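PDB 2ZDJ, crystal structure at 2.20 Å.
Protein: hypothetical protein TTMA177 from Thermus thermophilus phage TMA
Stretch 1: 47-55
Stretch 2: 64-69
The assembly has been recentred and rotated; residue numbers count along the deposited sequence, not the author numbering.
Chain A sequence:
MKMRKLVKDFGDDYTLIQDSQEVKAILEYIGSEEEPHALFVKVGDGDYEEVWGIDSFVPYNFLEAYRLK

Stretch 1 (47-55) DYEEVWGID
Stretch 2, residues 64-69: EAYRLK

Antiparallel pairing of strand 64-67 with the strand through 50-54 of the same chain; their N-to-C directions differ by 139°, the axes approach to 4.4 Å, and 697 Å² is buried, both sides summed. Backbone: extended through the paired residues, phi/psi -127/148 at Trp-52, -126/156 at Gly-53, -120/135 at Tyr-66 and -75/128 at Arg-67. Trp-52 faces Arg-67 as a non-hydrogen-bonded pair (CA to CA 4.2 Å), whereas Gly-53 and Tyr-66 form a hydrogen-bonded pair (5.3 Å between CA atoms): Gly-53 N to Tyr-66 O is 2.8 Å, Tyr-66 N to Gly-53 O 2.9 Å. Beyond the strand, Val-51 O accepts from Leu-68 N (2.7 Å) and Lys-69 N (3.2 Å), a forked ending as Leu-68 turns to phi/psi -110/-17.

Aromatic and apolar packing: Trp-52 (chi1 m, chi2 73°) and Arg-67 (chi1 t) share one face of the sheet. Arg-67 CB sits 3.6 Å from the centroid of the Trp-52 six-membered ring, 10° off its normal, a CH-pi contact in which Arg-67 CB lies over the face of that ring. Small Ala-65 fits between neighbours, its CB 3.6 Å from Ile-54 CG2 and 4.2 Å from Trp-52 CE3. On the face bearing Tyr-66, Gly-53 leaves room for the ring (chi1 p, chi2 -87°); an ideal CB there would lie a tight 3.5 Å from Tyr-66 CE2 and 3.4 Å from Leu-68 CD1.

Polar side chains: Tyr-66 OH donates to Asp-55 OD2 (chi1 m) in a very short 2.4 Å hydrogen bond. Lys-69 (chi1 to chi4 t, m, t, p) extends its amine to Tyr-48, before the corner at 49, NZ to O 3.2 Å. Glu-50 (m, t) accepts at OE1 from Trp-52 NE1 (3.0 Å), satisfying the buried indole. Arg-67 NH1 forms a salt bridge to the C-terminal Lys-69 OXT (3.1 Å).

Water: one molecule links Asp-55 N (2.6 Å from its O) with Glu-64 O (3.1 Å from the same O).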

ATOM      1  N   ASP A  47     -11.235   4.472   8.470  1.00 26.05           N
ATOM      2  CA  ASP A  47     -11.283   3.917   7.118  1.00 27.44           C
ATOM      3  C   ASP A  47      -9.870   3.972   6.538  1.00 24.87           C
ATOM      4  O   ASP A  47      -8.956   4.503   7.172  1.00 28.66           O
ATOM      5  CB  ASP A  47     -12.248   4.735   6.250  1.00 25.14           C
ATOM      6  CG  ASP A  47     -12.813   3.943   5.077  1.00 33.26           C
ATOM      7  OD1 ASP A  47     -12.230   2.907   4.698  1.00 28.83           O
ATOM      8  OD2 ASP A  47     -13.848   4.369   4.521  1.00 36.12           O
ATOM      9  N   TYR A  48      -9.678   3.404   5.352  1.00 27.87           N
ATOM     10  CA  TYR A  48      -8.367   3.429   4.703  1.00 26.41           C
ATOM     11  C   TYR A  48      -8.351   4.678   3.835  1.00 20.50           C
ATOM     12  O   TYR A  48      -9.047   4.743   2.830  1.00 33.27           O
ATOM     13  CB  TYR A  48      -8.176   2.175   3.844  1.00 27.41           C
ATOM     14  CG  TYR A  48      -7.965   0.922   4.656  1.00 26.34           C
ATOM     15  CD1 TYR A  48      -6.686   0.531   5.041  1.00 26.51           C
ATOM     16  CD2 TYR A  48      -9.049   0.149   5.081  1.00 26.05           C
ATOM     17  CE1 TYR A  48      -6.483  -0.592   5.831  1.00 25.27           C
ATOM     18  CE2 TYR A  48      -8.862  -0.979   5.872  1.00 19.99           C
ATOM     19  CZ  TYR A  48      -7.575  -1.346   6.248  1.00 32.12           C
ATOM     20  OH  TYR A  48      -7.372  -2.444   7.066  1.00 22.35           O
ATOM     21  N   GLU A  49      -7.575   5.678   4.235  1.00 22.89           N
ATOM     22  CA  GLU A  49      -7.500   6.929   3.489  1.00 18.91           C
ATOM     23  C   GLU A  49      -6.636   6.789   2.240  1.00 15.57           C
ATOM     24  O   GLU A  49      -6.889   7.423   1.213  1.00 16.45           O
ATOM     25  CB  GLU A  49      -6.938   8.030   4.382  1.00 24.13           C
ATOM     26  CG  GLU A  49      -7.004   9.417   3.768  1.00 33.01           C
ATOM     27  CD  GLU A  49      -8.428   9.882   3.542  1.00 36.93           C
ATOM     28  OE1 GLU A  49      -9.244   9.789   4.489  1.00 33.90           O
ATOM     29  OE2 GLU A  49      -8.726  10.344   2.417  1.00 44.32           O
ATOM     30  N   GLU A  50      -5.598   5.967   2.337  1.00  8.58           N
ATOM     31  CA  GLU A  50      -4.718   5.729   1.208  1.00 14.14           C
ATOM     32  C   GLU A  50      -4.264   4.280   1.205  1.00 16.55           C
ATOM     33  O   GLU A  50      -4.143   3.644   2.259  1.00 18.22           O
ATOM     34  CB  GLU A  50      -3.478   6.644   1.269  1.00 14.12           C
ATOM     35  CG  GLU A  50      -3.722   8.101   0.893  1.00 19.94           C
ATOM     36  CD  GLU A  50      -2.474   8.982   1.054  1.00 27.47           C
ATOM     37  OE1 GLU A  50      -1.363   8.567   0.654  1.00 25.61           O
ATOM     38  OE2 GLU A  50      -2.610  10.103   1.573  1.00 26.12           O
ATOM     39  N   VAL A  51      -4.036   3.754   0.011  1.00 14.10           N
ATOM     40  CA  VAL A  51      -3.534   2.399  -0.141  1.00 15.45           C
ATOM     41  C   VAL A  51      -2.538   2.404  -1.301  1.00 14.21           C
ATOM     42  O   VAL A  51      -2.857   2.811  -2.416  1.00 16.17           O
ATOM     43  CB  VAL A  51      -4.675   1.381  -0.419  1.00 15.11           C
ATOM     44  CG1 VAL A  51      -4.101  -0.005  -0.620  1.00 13.35           C
ATOM     45  CG2 VAL A  51      -5.651   1.362   0.754  1.00 17.42           C
ATOM     46  N   TRP A  52      -1.317   1.975  -1.022  1.00 18.68           N
ATOM     47  CA  TRP A  52      -0.281   1.922  -2.048  1.00 18.17           C
ATOM     48  C   TRP A  52       0.310   0.527  -2.092  1.00 19.49           C
ATOM     49  O   TRP A  52       0.411  -0.141  -1.066  1.00 22.44           O
ATOM     50  CB  TRP A  52       0.866   2.869  -1.716  1.00 14.66           C
ATOM     51  CG  TRP A  52       0.525   4.296  -1.607  1.00 12.85           C
ATOM     52  CD1 TRP A  52      -0.161   4.906  -0.596  1.00 16.12           C
ATOM     53  CD2 TRP A  52       0.955   5.337  -2.487  1.00 17.00           C
ATOM     54  NE1 TRP A  52      -0.178   6.267  -0.789  1.00 13.49           N
ATOM     55  CE2 TRP A  52       0.500   6.558  -1.945  1.00 20.98           C
ATOM     56  CE3 TRP A  52       1.688   5.356  -3.684  1.00 22.45           C
ATOM     57  CZ2 TRP A  52       0.755   7.794  -2.559  1.00 25.65           C
ATOM     58  CZ3 TRP A  52       1.944   6.585  -4.297  1.00 23.58           C
ATOM     59  CH2 TRP A  52       1.477   7.788  -3.730  1.00 25.94           C
ATOM     60  N   GLY A  53       0.741   0.092  -3.268  1.00 21.37           N
ATOM     61  CA  GLY A  53       1.347  -1.222  -3.337  1.00 16.39           C
ATOM     62  C   GLY A  53       2.719  -1.237  -3.973  1.00 14.65           C
ATOM     63  O   GLY A  53       3.091  -0.326  -4.715  1.00 19.15           O
ATOM     64  N   ILE A  54       3.493  -2.259  -3.631  1.00 20.45           N
ATOM     65  CA  ILE A  54       4.803  -2.458  -4.215  1.00 23.16           C
ATOM     66  C   ILE A  54       4.749  -3.904  -4.662  1.00 26.59           C
ATOM     67  O   ILE A  54       4.104  -4.740  -4.018  1.00 23.64           O
ATOM     68  CB  ILE A  54       5.993  -2.222  -3.219  1.00 26.10           C
ATOM     69  CG1 ILE A  54       5.978  -3.225  -2.068  1.00 25.47           C
ATOM     70  CG2 ILE A  54       5.954  -0.797  -2.698  1.00 26.80           C
ATOM     71  CD1 ILE A  54       5.027  -2.892  -0.978  1.00 37.40           C
ATOM     72  N   ASP A  55       5.398  -4.203  -5.778  1.00 30.01           N
ATOM     73  CA  ASP A  55       5.374  -5.557  -6.312  1.00 33.74           C
ATOM     74  C   ASP A  55       6.251  -6.552  -5.559  1.00 36.99           C
ATOM     75  O   ASP A  55       6.223  -7.752  -5.835  1.00 44.79           O
ATOM     76  CB  ASP A  55       5.722  -5.501  -7.798  1.00 34.75           C
ATOM     77  CG  ASP A  55       4.641  -4.790  -8.607  1.00 40.16           C
ATOM     78  OD1 ASP A  55       4.961  -4.131  -9.622  1.00 46.43           O
ATOM     79  OD2 ASP A  55       3.456  -4.899  -8.221  1.00 37.20           O
ATOM     80  N   GLU A  64       9.516   1.578  -5.944  1.00 23.41           N
ATOM     81  CA  GLU A  64       8.533   2.593  -6.245  1.00 20.72           C
ATOM     82  C   GLU A  64       7.126   2.044  -6.042  1.00 20.42           C
ATOM     83  O   GLU A  64       6.699   1.119  -6.726  1.00 24.33           O
ATOM     84  CB  GLU A  64       8.700   3.069  -7.676  1.00 22.78           C
ATOM     85  CG  GLU A  64       8.008   4.379  -7.935  1.00 37.97           C
ATOM     86  CD  GLU A  64       8.203   4.877  -9.355  1.00 42.21           C
ATOM     87  OE1 GLU A  64       7.622   4.275 -10.286  1.00 45.01           O
ATOM     88  OE2 GLU A  64       8.942   5.872  -9.530  1.00 48.32           O
ATOM     89  N   ALA A  65       6.412   2.629  -5.095  1.00 15.18           N
ATOM     90  CA  ALA A  65       5.052   2.211  -4.781  1.00 13.69           C
ATOM     91  C   ALA A  65       4.066   2.910  -5.689  1.00 17.77           C
ATOM     92  O   ALA A  65       4.319   4.025  -6.166  1.00 21.24           O
ATOM     93  CB  ALA A  65       4.727   2.533  -3.307  1.00 17.51           C
ATOM     94  N   TYR A  66       2.944   2.245  -5.939  1.00 19.13           N
ATOM     95  CA  TYR A  66       1.905   2.811  -6.784  1.00 16.92           C
ATOM     96  C   TYR A  66       0.608   2.927  -5.991  1.00 16.05           C
ATOM     97  O   TYR A  66       0.236   2.008  -5.273  1.00 16.24           O
ATOM     98  CB  TYR A  66       1.709   1.958  -8.048  1.00 18.83           C
ATOM     99  CG  TYR A  66       1.694   0.457  -7.829  1.00 25.15           C
ATOM    100  CD1 TYR A  66       2.879  -0.286  -7.814  1.00 21.71           C
ATOM    101  CD2 TYR A  66       0.489  -0.227  -7.688  1.00 18.60           C
ATOM    102  CE1 TYR A  66       2.856  -1.688  -7.672  1.00 18.96           C
ATOM    103  CE2 TYR A  66       0.454  -1.611  -7.544  1.00 29.29           C
ATOM    104  CZ  TYR A  66       1.634  -2.336  -7.543  1.00 30.15           C
ATOM    105  OH  TYR A  66       1.563  -3.707  -7.451  1.00 30.70           O
ATOM    106  N   ARG A  67      -0.059   4.073  -6.112  1.00 16.84           N
ATOM    107  CA  ARG A  67      -1.297   4.344  -5.384  1.00 20.65           C
ATOM    108  C   ARG A  67      -2.512   3.609  -5.953  1.00 19.83           C
ATOM    109  O   ARG A  67      -2.802   3.699  -7.142  1.00 24.06           O
ATOM    110  CB  ARG A  67      -1.561   5.855  -5.366  1.00 15.79           C
ATOM    111  CG  ARG A  67      -2.991   6.230  -5.053  1.00 32.05           C
ATOM    112  CD  ARG A  67      -3.176   6.833  -3.677  1.00 28.66           C
ATOM    113  NE  ARG A  67      -2.918   8.261  -3.658  1.00 30.17           N
ATOM    114  CZ  ARG A  67      -3.583   9.136  -2.907  1.00 35.78           C
ATOM    115  NH1 ARG A  67      -4.562   8.742  -2.105  1.00 27.03           N
ATOM    116  NH2 ARG A  67      -3.262  10.422  -2.953  1.00 35.97           N
ATOM    117  N   LEU A  68      -3.229   2.902  -5.087  1.00 17.78           N
ATOM    118  CA  LEU A  68      -4.398   2.135  -5.495  1.00 15.90           C
ATOM    119  C   LEU A  68      -5.668   2.776  -4.966  1.00 18.35           C
ATOM    120  O   LEU A  68      -6.764   2.487  -5.436  1.00 18.34           O
ATOM    121  CB  LEU A  68      -4.260   0.711  -4.979  1.00 16.01           C
ATOM    122  CG  LEU A  68      -3.053   0.003  -5.599  1.00 19.24           C
ATOM    123  CD1 LEU A  68      -2.794  -1.346  -4.944  1.00 18.03           C
ATOM    124  CD2 LEU A  68      -3.343  -0.167  -7.090  1.00 19.65           C
ATOM    125  N   LYS A  69      -5.508   3.650  -3.980  1.00 19.91           N
ATOM    126  CA  LYS A  69      -6.625   4.367  -3.390  1.00 18.22           C
ATOM    127  C   LYS A  69      -6.043   5.567  -2.645  1.00 18.31           C
ATOM    128  O   LYS A  69      -4.918   5.421  -2.125  1.00 19.60           O
ATOM    129  CB  LYS A  69      -7.381   3.448  -2.425  1.00 25.16           C
ATOM    130  CG  LYS A  69      -8.738   3.959  -1.977  1.00 27.83           C
ATOM    131  CD  LYS A  69      -8.628   5.148  -1.054  1.00 41.10           C
ATOM    132  CE  LYS A  69     -10.005   5.592  -0.575  1.00 48.79           C
ATOM    133  NZ  LYS A  69     -10.741   4.492   0.105  1.00 33.21           N
ATOM    134  OXT LYS A  69      -6.714   6.627  -2.584  1.00 18.84           O
TER
HETATM  135  O   HOH W   1       6.418  -1.974  -6.777  1.00 47.89           O